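Local structure of glucosamine kinase (6HWL) at residues H298-V303 and D319-L324; L337-M342 and R396-L401; T79-V84 and V124-C129; G341-L346 and S375-Y380. The protein catalyses the ATP-dependent, magnesium-requiring phosphorylation of D-glucosamine to D-glucosamine 6-phosphate, and acts more weakly on glucose. All coordinates share one frame; numbering follows the deposited sequence.

Contact 1: residues H298-V303 and D319-L324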
loop_
_atom_site.group_PDB
_atom_site.type_symbol
_atom_site.label_atom_id
_atom_site.label_comp_id
_atom_site.label_asym_id
_atom_site.label_seq_id
_atom_site.Cartn_x
_atom_site.Cartn_y
_atom_site.Cartn_z
ATOM N N HIS A 298 1.024 19.315 2.301
ATOM C CA HIS A 298 0.825 20.531 1.521
ATOM C C HIS A 298 -0.615 21.015 1.637
ATOM O O HIS A 298 -0.866 22.202 1.878
ATOM C CB HIS A 298 1.203 20.288 0.060
ATOM C CG HIS A 298 1.094 21.507 -0.801
ATOM N ND1 HIS A 298 -0.101 21.936 -1.337
ATOM C CD2 HIS A 298 2.031 22.393 -1.214
ATOM C CE1 HIS A 298 0.105 23.030 -2.048
ATOM N NE2 HIS A 298 1.390 23.329 -1.988
ATOM N N GLY A 299 -1.576 20.104 1.473
ATOM C CA GLY A 299 -2.977 20.388 1.691
ATOM C C GLY A 299 -3.747 20.815 0.457
ATOM O O GLY A 299 -4.947 20.539 0.360
ATOM N N ASP A 300 -3.088 21.484 -0.485
ATOM C CA ASP A 300 -3.705 21.983 -1.710
ATOM C C ASP A 300 -2.817 21.657 -2.902
ATOM O O ASP A 300 -2.482 22.516 -3.721
ATOM C CB ASP A 300 -3.954 23.487 -1.601
ATOM C CG ASP A 300 -4.976 23.985 -2.601
ATOM O OD1 ASP A 300 -5.749 23.159 -3.127
ATOM O OD2 ASP A 300 -5.001 25.206 -2.862
ATOM N N PHE A 301 -2.430 20.387 -3.010
ATOM C CA PHE A 301 -1.341 19.959 -3.880
ATOM C C PHE A 301 -1.874 19.598 -5.263
ATOM O O PHE A 301 -2.708 18.696 -5.398
ATOM C CB PHE A 301 -0.616 18.769 -3.251
ATOM C CG PHE A 301 0.789 18.574 -3.745
ATOM C CD1 PHE A 301 1.690 19.627 -3.753
ATOM C CD2 PHE A 301 1.220 17.328 -4.169
ATOM C CE1 PHE A 301 2.988 19.445 -4.197
ATOM C CE2 PHE A 301 2.516 17.139 -4.612
ATOM C CZ PHE A 301 3.402 18.201 -4.628
ATOM N N HIS A 302 -1.383 20.299 -6.284
ATOM C CA HIS A 302 -1.724 20.025 -7.675
ATOM C C HIS A 302 -0.657 20.664 -8.555
ATOM O O HIS A 302 0.234 21.364 -8.067
ATOM C CB HIS A 302 -3.126 20.539 -8.025
ATOM C CG HIS A 302 -3.337 21.987 -7.708
ATOM N ND1 HIS A 302 -2.959 22.998 -8.563
ATOM C CD2 HIS A 302 -3.891 22.592 -6.631
ATOM C CE1 HIS A 302 -3.269 24.165 -8.027
ATOM N NE2 HIS A 302 -3.836 23.946 -6.854
ATOM N N VAL A 303 -0.752 20.410 -9.866
ATOM C CA VAL A 303 0.293 20.867 -10.784
ATOM C C VAL A 303 0.410 22.384 -10.770
ATOM O O VAL A 303 1.503 22.929 -10.970
ATOM C CB VAL A 303 0.046 20.341 -12.216
ATOM C CG1 VAL A 303 0.018 18.824 -12.235
ATOM C CG2 VAL A 303 -1.234 20.922 -12.806
ATOM N N ASP A 319 -0.474 27.547 2.481
ATOM C CA ASP A 319 -1.450 27.979 3.476
ATOM C C ASP A 319 -2.617 27.010 3.635
ATOM O O ASP A 319 -3.452 27.218 4.524
ATOM C CB ASP A 319 -1.984 29.377 3.147
ATOM C CG ASP A 319 -2.253 29.571 1.672
ATOM O OD1 ASP A 319 -2.933 28.714 1.068
ATOM O OD2 ASP A 319 -1.794 30.592 1.120
ATOM N N GLY A 320 -2.700 25.968 2.812
ATOM C CA GLY A 320 -3.690 24.924 3.001
ATOM C C GLY A 320 -4.838 25.019 2.014
ATOM O O GLY A 320 -4.890 25.884 1.135
ATOM N N ASN A 321 -5.777 24.096 2.187
ATOM C CA ASN A 321 -6.931 23.982 1.301
ATOM C C ASN A 321 -7.900 25.132 1.548
ATOM O O ASN A 321 -8.408 25.271 2.668
ATOM C CB ASN A 321 -7.619 22.637 1.527
ATOM C CG ASN A 321 -8.681 22.337 0.489
ATOM O OD1 ASN A 321 -8.758 22.989 -0.549
ATOM N ND2 ASN A 321 -9.502 21.330 0.763
ATOM N N PRO A 322 -8.186 25.973 0.548
ATOM C CA PRO A 322 -9.045 27.141 0.812
ATOM C C PRO A 322 -10.473 26.776 1.173
ATOM O O PRO A 322 -11.078 27.449 2.017
ATOM C CB PRO A 322 -8.969 27.931 -0.502
ATOM C CG PRO A 322 -8.608 26.914 -1.535
ATOM C CD PRO A 322 -7.700 25.944 -0.842
ATOM N N VAL A 323 -11.036 25.729 0.564
ATOM C CA VAL A 323 -12.404 25.330 0.877
ATOM C C VAL A 323 -12.539 24.747 2.274
ATOM O O VAL A 323 -13.661 24.608 2.772
ATOM C CB VAL A 323 -12.934 24.320 -0.162
ATOM C CG1 VAL A 323 -12.810 24.888 -1.568
ATOM C CG2 VAL A 323 -12.196 22.998 -0.046
ATOM N N LEU A 324 -11.426 24.401 2.915
ATOM C CA LEU A 324 -11.428 23.917 4.285
ATOM C C LEU A 324 -11.537 25.093 5.255
ATOM O O LEU A 324 -11.118 26.209 4.933
ATOM C CB LEU A 324 -10.153 23.126 4.565
ATOM C CG LEU A 324 -10.264 21.822 5.355
ATOM C CD1 LEU A 324 -11.217 20.857 4.667
ATOM C CD2 LEU A 324 -8.893 21.187 5.534
HETATM O O HOH W 1 -1.252 24.505 0.801
HETATM O O HOH W 2 -3.763 27.099 -1.357
#
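Asp300, which binds D-glucosamine, faces Gly320, Asn321 and Pro322 where two loops of the active site meet. The HGD sequence of 298-303 and the DFDG sequence ending at Gly320 are consistent with the catalytic and metal-binding loops of aminoglycoside-phosphotransferase-like kinases; Asp319 is a ligand of the second magnesium. Starting at the backbone, Asp300 CB rests 3.8 Å from Gly320 O. With chi1 at -161°, CG stands roughly anti to the backbone N and is carried toward the proline ring, 3.8 Å from Pro322 CD. Of the two oxygens, OD2 comes closer to the ring, 3.5 Å from Pro322 CD, while OD1 looks across at Asn321 OD1. This carboxylate is turned 33° from the Asn321 amide plane, and no direct hydrogen bond joins the two loops. Water does the joining instead. Water 2 can donate to Asp300 OD2 or Gly320 O, although acceptors around it outnumber its protons. Water 1 donates to His298 O and accepts from Gly320 N, spanning the backbones. Gly299 and Gly320 both have positive phi, which suits glycine, and their CA atoms come within 4.8 Å. The imidazole of His298, hydrogen-bonded through NE2 to Val316 O, has Phe301 CD1 on one face and water 1 on the opposite one, each offset toward the rim; ND1 accepts from Asp300 N at 3.1 Å, the donor 17° out of the ring plane.

Contact 2: residues L337-M342 and R396-L401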
loop_
_atom_site.group_PDB
_atom_site.type_symbol
_atom_site.label_atom_id
_atom_site.label_comp_id
_atom_site.label_asym_id
_atom_site.label_seq_id
_atom_site.Cartn_x
_atom_site.Cartn_y
_atom_site.Cartn_z
ATOM N N LEU A 337 -3.258 12.196 0.635
ATOM C CA LEU A 337 -4.094 13.289 0.149
ATOM C C LEU A 337 -3.344 14.143 -0.866
ATOM O O LEU A 337 -3.895 14.499 -1.915
ATOM C CB LEU A 337 -4.582 14.141 1.321
ATOM C CG LEU A 337 -5.641 15.197 0.992
ATOM C CD1 LEU A 337 -6.867 14.548 0.374
ATOM C CD2 LEU A 337 -6.026 15.981 2.234
ATOM N N ASP A 338 -2.083 14.483 -0.574
ATOM C CA ASP A 338 -1.266 15.188 -1.556
ATOM C C ASP A 338 -1.032 14.329 -2.792
ATOM O O ASP A 338 -1.055 14.833 -3.922
ATOM C CB ASP A 338 0.074 15.601 -0.943
ATOM C CG ASP A 338 -0.056 16.746 0.045
ATOM O OD1 ASP A 338 -1.067 17.477 -0.004
ATOM O OD2 ASP A 338 0.871 16.921 0.867
ATOM N N VAL A 339 -0.795 13.029 -2.595
ATOM C CA VAL A 339 -0.580 12.126 -3.724
ATOM C C VAL A 339 -1.809 12.101 -4.623
ATOM O O VAL A 339 -1.708 12.209 -5.851
ATOM C CB VAL A 339 -0.221 10.717 -3.221
ATOM C CG1 VAL A 339 -0.110 9.748 -4.389
ATOM C CG2 VAL A 339 1.072 10.750 -2.423
ATOM N N VAL A 340 -2.991 11.960 -4.019
ATOM C CA VAL A 340 -4.229 11.948 -4.791
ATOM C C VAL A 340 -4.433 13.282 -5.497
ATOM O O VAL A 340 -4.833 13.328 -6.667
ATOM C CB VAL A 340 -5.416 11.594 -3.876
ATOM C CG1 VAL A 340 -6.704 12.200 -4.407
ATOM C CG2 VAL A 340 -5.544 10.081 -3.741
ATOM N N GLY A 341 -4.145 14.387 -4.804
ATOM C CA GLY A 341 -4.308 15.693 -5.418
ATOM C C GLY A 341 -3.450 15.875 -6.655
ATOM O O GLY A 341 -3.882 16.485 -7.637
ATOM N N MET A 342 -2.229 15.338 -6.633
ATOM C CA MET A 342 -1.339 15.508 -7.776
ATOM C C MET A 342 -1.671 14.534 -8.900
ATOM O O MET A 342 -1.685 14.925 -10.073
ATOM C CB MET A 342 0.119 15.349 -7.343
ATOM C CG MET A 342 1.115 15.660 -8.447
ATOM S SD MET A 342 0.937 17.333 -9.103
ATOM C CE MET A 342 1.683 18.305 -7.797
ATOM N N ARG A 396 -3.969 2.471 0.824
ATOM C CA ARG A 396 -5.374 2.087 0.918
ATOM C C ARG A 396 -6.306 3.280 0.755
ATOM O O ARG A 396 -7.469 3.096 0.378
ATOM C CB ARG A 396 -5.647 1.403 2.257
ATOM C CG ARG A 396 -4.866 0.120 2.483
ATOM C CD ARG A 396 -5.108 -0.417 3.883
ATOM N NE ARG A 396 -4.704 0.543 4.908
ATOM C CZ ARG A 396 -4.854 0.349 6.215
ATOM N NH1 ARG A 396 -5.407 -0.771 6.662
ATOM N NH2 ARG A 396 -4.458 1.276 7.076
ATOM N N LEU A 397 -5.821 4.491 1.026
ATOM C CA LEU A 397 -6.627 5.700 0.912
ATOM C C LEU A 397 -6.716 6.228 -0.511
ATOM O O LEU A 397 -7.470 7.178 -0.749
ATOM C CB LEU A 397 -6.056 6.794 1.819
ATOM C CG LEU A 397 -6.369 6.717 3.312
ATOM C CD1 LEU A 397 -5.344 7.511 4.106
ATOM C CD2 LEU A 397 -7.766 7.246 3.575
ATOM N N LEU A 398 -5.975 5.642 -1.454
ATOM C CA LEU A 398 -5.899 6.196 -2.803
ATOM C C LEU A 398 -7.277 6.283 -3.448
ATOM O O LEU A 398 -7.708 7.360 -3.875
ATOM C CB LEU A 398 -4.949 5.358 -3.662
ATOM C CG LEU A 398 -3.457 5.507 -3.355
ATOM C CD1 LEU A 398 -2.621 4.668 -4.312
ATOM C CD2 LEU A 398 -3.044 6.970 -3.417
ATOM N N THR A 399 -7.988 5.159 -3.520
ATOM C CA THR A 399 -9.282 5.152 -4.200
ATOM C C THR A 399 -10.322 6.029 -3.512
ATOM O O THR A 399 -10.934 6.867 -4.199
ATOM C CB THR A 399 -9.778 3.710 -4.361
ATOM O OG1 THR A 399 -8.842 2.967 -5.153
ATOM C CG2 THR A 399 -11.141 3.687 -5.042
ATOM N N PRO A 400 -10.577 5.913 -2.200
ATOM C CA PRO A 400 -11.596 6.793 -1.599
ATOM C C PRO A 400 -11.257 8.271 -1.703
ATOM O O PRO A 400 -12.144 9.081 -1.998
ATOM C CB PRO A 400 -11.655 6.318 -0.140
ATOM C CG PRO A 400 -10.350 5.655 0.099
ATOM C CD PRO A 400 -10.002 4.997 -1.198
ATOM N N LEU A 401 -9.994 8.648 -1.481
ATOM C CA LEU A 401 -9.629 10.058 -1.583
ATOM C C LEU A 401 -9.643 10.542 -3.027
ATOM O O LEU A 401 -9.969 11.708 -3.282
ATOM C CB LEU A 401 -8.256 10.301 -0.953
ATOM C CG LEU A 401 -8.142 10.055 0.554
ATOM C CD1 LEU A 401 -6.825 10.594 1.094
ATOM C CD2 LEU A 401 -9.322 10.664 1.299
#
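In the helical C-terminal lobe of this kinase, helix 335-356 packs against the start of helix 398-416, and Val340 lies at the middle of the contact, against Leu398 and Leu401. Its two methyls divide the work. CG1 lies 3.5 Å from Leu401 O, whereas CG2 reaches Leu398 O at the same distance and also touches Leu401 CB at 3.9 Å. With chi1 at 153°, the pair of methyls is rotated so that each settles beside a different carbonyl of the facing helix. A short beta-branched residue suits this place because the backbones are close, with the CA atoms of Val340 and Leu398 only 6.3 Å apart. Longer leucines close the flanks. Leu398 sends CD2 toward the valines, 4.0 Å from Val340 CG2 and 4.2 Å from Val339 CG1. Leu337 and Leu401 cross at about a right angle and meet methyl to methyl, 4.0 Å between their CD1 atoms; Leu401 CD1 also lies over the backbone at Leu337 N. The contact is wholly apolar between side chains, with no hydrogen bond across it. On the other flank of helix 335-356, Asp338 binds His230 and the loop at His298. Helix 362-386 covers Val339, helix 266-283 packs on Pro400, and Thr399 OG1 is hydrogen-bonded to Asp213 of another chain, the second copy of this protein in the assembly.

Contact 3: residues T79-V84 and V124-C129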
loop_
_atom_site.group_PDB
_atom_site.type_symbol
_atom_site.label_atom_id
_atom_site.label_comp_id
_atom_site.label_asym_id
_atom_site.label_seq_id
_atom_site.Cartn_x
_atom_site.Cartn_y
_atom_site.Cartn_z
ATOM N N THR A 79 9.912 49.630 4.195
ATOM C CA THR A 79 9.619 48.748 5.318
ATOM C C THR A 79 9.916 47.293 4.976
ATOM O O THR A 79 10.418 46.544 5.822
ATOM C CB THR A 79 8.164 48.917 5.752
ATOM O OG1 THR A 79 7.908 50.303 6.019
ATOM C CG2 THR A 79 7.877 48.109 7.010
ATOM N N ALA A 80 9.618 46.876 3.744
ATOM C CA ALA A 80 9.986 45.529 3.320
ATOM C C ALA A 80 11.500 45.362 3.291
ATOM O O ALA A 80 12.019 44.294 3.635
ATOM C CB ALA A 80 9.377 45.220 1.952
ATOM N N GLU A 81 12.225 46.413 2.893
ATOM C CA GLU A 81 13.684 46.376 2.947
ATOM C C GLU A 81 14.180 46.197 4.375
ATOM O O GLU A 81 15.136 45.451 4.620
ATOM C CB GLU A 81 14.271 47.657 2.353
ATOM C CG GLU A 81 13.940 47.900 0.896
ATOM C CD GLU A 81 14.496 49.218 0.396
ATOM O OE1 GLU A 81 15.215 49.891 1.164
ATOM O OE2 GLU A 81 14.212 49.582 -0.763
ATOM N N HIS A 82 13.551 46.889 5.330
ATOM C CA HIS A 82 13.985 46.797 6.720
ATOM C C HIS A 82 13.695 45.425 7.310
ATOM O O HIS A 82 14.460 44.943 8.152
ATOM C CB HIS A 82 13.319 47.893 7.553
ATOM C CG HIS A 82 13.990 49.227 7.440
ATOM N ND1 HIS A 82 13.965 49.978 6.284
ATOM C CD2 HIS A 82 14.716 49.938 8.335
ATOM C CE1 HIS A 82 14.643 51.096 6.473
ATOM N NE2 HIS A 82 15.111 51.096 7.709
ATOM N N LEU A 83 12.598 44.789 6.895
ATOM C CA LEU A 83 12.340 43.417 7.318
ATOM C C LEU A 83 13.411 42.476 6.783
ATOM O O LEU A 83 13.959 41.652 7.526
ATOM C CB LEU A 83 10.955 42.973 6.852
ATOM C CG LEU A 83 10.618 41.512 7.157
ATOM C CD1 LEU A 83 10.544 41.283 8.661
ATOM C CD2 LEU A 83 9.324 41.096 6.474
ATOM N N VAL A 84 13.723 42.587 5.490
ATOM C CA VAL A 84 14.763 41.752 4.895
ATOM C C VAL A 84 16.111 42.037 5.543
ATOM O O VAL A 84 16.891 41.117 5.822
ATOM C CB VAL A 84 14.809 41.969 3.371
ATOM C CG1 VAL A 84 15.938 41.165 2.754
ATOM C CG2 VAL A 84 13.481 41.584 2.744
ATOM N N VAL A 124 5.523 42.258 -1.988
ATOM C CA VAL A 124 6.411 43.342 -2.387
ATOM C C VAL A 124 7.728 42.738 -2.850
ATOM O O VAL A 124 8.362 41.977 -2.111
ATOM C CB VAL A 124 6.654 44.339 -1.237
ATOM C CG1 VAL A 124 7.627 45.422 -1.674
ATOM C CG2 VAL A 124 5.341 44.951 -0.772
ATOM N N ILE A 125 8.134 43.072 -4.070
ATOM C CA ILE A 125 9.413 42.615 -4.599
ATOM C C ILE A 125 10.516 43.519 -4.066
ATOM O O ILE A 125 10.457 44.744 -4.215
ATOM C CB ILE A 125 9.399 42.611 -6.135
ATOM C CG1 ILE A 125 8.214 41.801 -6.656
ATOM C CG2 ILE A 125 10.711 42.060 -6.674
ATOM C CD1 ILE A 125 8.229 40.359 -6.222
ATOM N N VAL A 126 11.526 42.918 -3.442
ATOM C CA VAL A 126 12.656 43.648 -2.882
ATOM C C VAL A 126 13.921 43.220 -3.612
ATOM O O VAL A 126 14.201 42.020 -3.732
ATOM C CB VAL A 126 12.790 43.413 -1.367
ATOM C CG1 VAL A 126 13.873 44.313 -0.787
ATOM C CG2 VAL A 126 11.462 43.658 -0.674
ATOM N N GLY A 127 14.676 44.198 -4.106
ATOM C CA GLY A 127 15.946 43.941 -4.757
ATOM C C GLY A 127 15.817 43.184 -6.060
ATOM O O GLY A 127 16.818 42.724 -6.621
ATOM N N GLU A 128 14.580 43.055 -6.550
ATOM C CA GLU A 128 14.272 42.293 -7.761
ATOM C C GLU A 128 14.812 40.867 -7.678
ATOM O O GLU A 128 15.269 40.296 -8.671
ATOM C CB GLU A 128 14.795 43.001 -9.013
ATOM C CG GLU A 128 14.152 44.355 -9.258
ATOM C CD GLU A 128 12.654 44.253 -9.478
ATOM O OE1 GLU A 128 12.209 43.283 -10.129
ATOM O OE2 GLU A 128 11.920 45.140 -8.993
ATOM N N CYS A 129 14.756 40.279 -6.481
ATOM C CA CYS A 129 15.262 38.926 -6.282
ATOM C C CYS A 129 14.633 38.270 -5.059
ATOM O O CYS A 129 14.906 37.102 -4.765
ATOM C CB CYS A 129 16.789 38.939 -6.154
ATOM S SG CYS A 129 17.439 39.979 -4.820
#
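Ala80 meets Val126 and Val124 at the tight end of this contact. Its single methyl, CB, sits 3.7 Å from Val126 CG2 and 4.0 Å from Val124 CG1, so a residue with the smallest side chain brings the helix close to the strand. The two valines, two residues apart on the strand, point the same way, toward the helix. Val126 has CG1 anti to the backbone N (chi1 -173°), which sends its methyls to different neighbours: CG2 to Ala80 and CG1 toward Glu81. Here helix 79-87 of the N-terminal lobe lies on one face of the six-stranded antiparallel sheet, crossing strand 122-126 at -59° with 8.9 Å between the short axes. Packing slackens one turn on, where Val84 CG2 is 4.5 Å from Val126 CG2 and the valine also touches Val132 and Trp167. Toward the more exposed side, Glu81 offers only its aliphatic part, CG lying 4.0 Å from Val126 CG1. Glutamate suits this margin because its extended chain then carries the carboxylate past the valine, where OE2 accepts a hydrogen bond from Gly111 N. Beyond Val126 the chain turns at Gly127, whose positive phi suits glycine.

Contact 4: residues G341-L346 and S375-Y380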
loop_
_atom_site.group_PDB
_atom_site.type_symbol
_atom_site.label_atom_id
_atom_site.label_comp_id
_atom_site.label_asym_id
_atom_site.label_seq_id
_atom_site.Cartn_x
_atom_site.Cartn_y
_atom_site.Cartn_z
ATOM N N GLY A 341 -4.145 14.387 -4.804
ATOM C CA GLY A 341 -4.308 15.693 -5.418
ATOM C C GLY A 341 -3.450 15.875 -6.655
ATOM O O GLY A 341 -3.882 16.485 -7.637
ATOM N N MET A 342 -2.229 15.338 -6.633
ATOM C CA MET A 342 -1.339 15.508 -7.776
ATOM C C MET A 342 -1.671 14.534 -8.900
ATOM O O MET A 342 -1.685 14.925 -10.073
ATOM C CB MET A 342 0.119 15.349 -7.343
ATOM C CG MET A 342 1.115 15.660 -8.447
ATOM S SD MET A 342 0.937 17.333 -9.103
ATOM C CE MET A 342 1.683 18.305 -7.797
ATOM N N THR A 343 -1.939 13.267 -8.569
ATOM C CA THR A 343 -2.298 12.299 -9.603
ATOM C C THR A 343 -3.599 12.689 -10.294
ATOM O O THR A 343 -3.733 12.537 -11.513
ATOM C CB THR A 343 -2.412 10.892 -9.009
ATOM O OG1 THR A 343 -3.360 10.893 -7.934
ATOM C CG2 THR A 343 -1.062 10.413 -8.495
ATOM N N ALA A 344 -4.571 13.197 -9.530
ATOM C CA ALA A 344 -5.799 13.693 -10.142
ATOM C C ALA A 344 -5.515 14.883 -11.047
ATOM O O ALA A 344 -6.043 14.964 -12.162
ATOM C CB ALA A 344 -6.816 14.067 -9.065
ATOM N N SER A 345 -4.673 15.815 -10.588
ATOM C CA SER A 345 -4.344 16.973 -11.412
ATOM C C SER A 345 -3.613 16.563 -12.685
ATOM O O SER A 345 -3.797 17.189 -13.734
ATOM C CB SER A 345 -3.505 17.974 -10.615
ATOM O OG SER A 345 -2.224 17.449 -10.311
ATOM N N LEU A 346 -2.785 15.516 -12.615
ATOM C CA LEU A 346 -2.130 15.015 -13.818
ATOM C C LEU A 346 -3.151 14.449 -14.797
ATOM O O LEU A 346 -3.048 14.670 -16.010
ATOM C CB LEU A 346 -1.086 13.960 -13.449
ATOM C CG LEU A 346 0.189 14.495 -12.790
ATOM C CD1 LEU A 346 1.064 13.361 -12.282
ATOM C CD2 LEU A 346 0.957 15.372 -13.766
ATOM N N SER A 375 3.990 6.636 -13.347
ATOM C CA SER A 375 5.336 7.177 -13.182
ATOM C C SER A 375 5.451 7.981 -11.894
ATOM O O SER A 375 6.480 7.927 -11.210
ATOM C CB SER A 375 5.711 8.039 -14.388
ATOM O OG SER A 375 5.707 7.276 -15.580
ATOM N N PHE A 376 4.403 8.732 -11.548
ATOM C CA PHE A 376 4.408 9.489 -10.300
ATOM C C PHE A 376 4.474 8.558 -9.097
ATOM O O PHE A 376 5.306 8.739 -8.201
ATOM C CB PHE A 376 3.167 10.383 -10.223
ATOM C CG PHE A 376 3.086 11.208 -8.965
ATOM C CD1 PHE A 376 2.480 10.704 -7.823
ATOM C CD2 PHE A 376 3.611 12.488 -8.927
ATOM C CE1 PHE A 376 2.409 11.460 -6.668
ATOM C CE2 PHE A 376 3.541 13.248 -7.775
ATOM C CZ PHE A 376 2.941 12.734 -6.646
ATOM N N LEU A 377 3.598 7.550 -9.059
ATOM C CA LEU A 377 3.536 6.654 -7.908
ATOM C C LEU A 377 4.828 5.863 -7.742
ATOM O O LEU A 377 5.323 5.701 -6.621
ATOM C CB LEU A 377 2.344 5.707 -8.043
ATOM C CG LEU A 377 0.957 6.324 -7.852
ATOM C CD1 LEU A 377 -0.131 5.293 -8.109
ATOM C CD2 LEU A 377 0.828 6.902 -6.453
ATOM N N ASP A 378 5.384 5.358 -8.846
ATOM C CA ASP A 378 6.623 4.588 -8.765
ATOM C C ASP A 378 7.761 5.434 -8.208
ATOM O O ASP A 378 8.470 5.013 -7.287
ATOM C CB ASP A 378 6.989 4.032 -10.142
ATOM C CG ASP A 378 6.051 2.931 -10.593
ATOM O OD1 ASP A 378 5.080 2.641 -9.864
ATOM O OD2 ASP A 378 6.289 2.352 -11.674
ATOM N N ALA A 379 7.947 6.639 -8.751
ATOM C CA ALA A 379 9.007 7.510 -8.253
ATOM C C ALA A 379 8.738 7.947 -6.819
ATOM O O ALA A 379 9.671 8.069 -6.017
ATOM C CB ALA A 379 9.162 8.724 -9.166
ATOM N N TYR A 380 7.469 8.184 -6.477
ATOM C CA TYR A 380 7.117 8.555 -5.108
ATOM C C TYR A 380 7.446 7.431 -4.132
ATOM O O TYR A 380 8.074 7.658 -3.092
ATOM C CB TYR A 380 5.633 8.924 -5.035
ATOM C CG TYR A 380 5.139 9.290 -3.653
ATOM C CD1 TYR A 380 5.438 10.526 -3.092
ATOM C CD2 TYR A 380 4.363 8.405 -2.914
ATOM C CE1 TYR A 380 4.986 10.866 -1.830
ATOM C CE2 TYR A 380 3.905 8.738 -1.652
ATOM C CZ TYR A 380 4.220 9.970 -1.116
ATOM O OH TYR A 380 3.769 10.309 0.138
#
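Phe376 supplies nearly all the apolar packing here, its ring set among Met342, Thr343 and Leu346 of the facing helix. Met342 CG approaches ring atom CE2 at 3.5 Å, and its CB lies 3.9 Å from CZ. Thr343 CG2 comes 3.6 Å from Phe376 CD1; methyls and methylene meet the ring obliquely. Leu346, a turn on from Met342, places CD1 4.2 Å from Phe376 CB, at the root of the aromatic side chain. With chi1 at 180° the phenylalanine extends straight into the interface, and its size suits it to bridge the 10.8 Å between the short axes. Leu377 adds a looser touch, CD2 to Thr343 CG2 at 4.5 Å. Met342 bends at chi2 and chi3 so that its sulfur end leads away, toward Phe301 and Val303; a flexible thioether can serve both neighbours. No hydrogen bond crosses between the segments. Within 341-346, Thr343 OG1 is hydrogen-bonded to Val339 O and Val340 O, which would share its one proton, so that CG2 is the branch reaching Phe376. Ser345 OG, in the conformer given, donates to Met342 O at 2.6 Å, tilted 25° from the carbonyl plane; this oxygen also accepts from Leu346 N. The helices run roughly antiparallel, at 152° between the short segments. Helix 212-233 packs against Phe376 and Tyr380 through Thr226, and helix 398-416 touches Thr343 and Ala344 through Arg402.

Helix 335-356 ties three of the contacts together. Contacts 2 and 4 share Gly341 and Met342, their centres 10 Å apart, and join through Val339, whose CG1 is 3.6 Å from Leu377 CD2. Contact 1 abuts the same helix: His298 N is hydrogen-bonded to Asp338 OD2 at 2.8 Å, and Phe301 CE2 is 3.5 Å from Met342 CE. The glucosamine- and magnesium-binding loops of contact 1 are therefore backed by the helical packing of contacts 2 and 4. Contact 3 stands apart in the N-terminal lobe, its centre about 27 Å from that of contact 1; its Val124 side chain lies about 8 Å from that of Lys133, a probable ATP-binding residue.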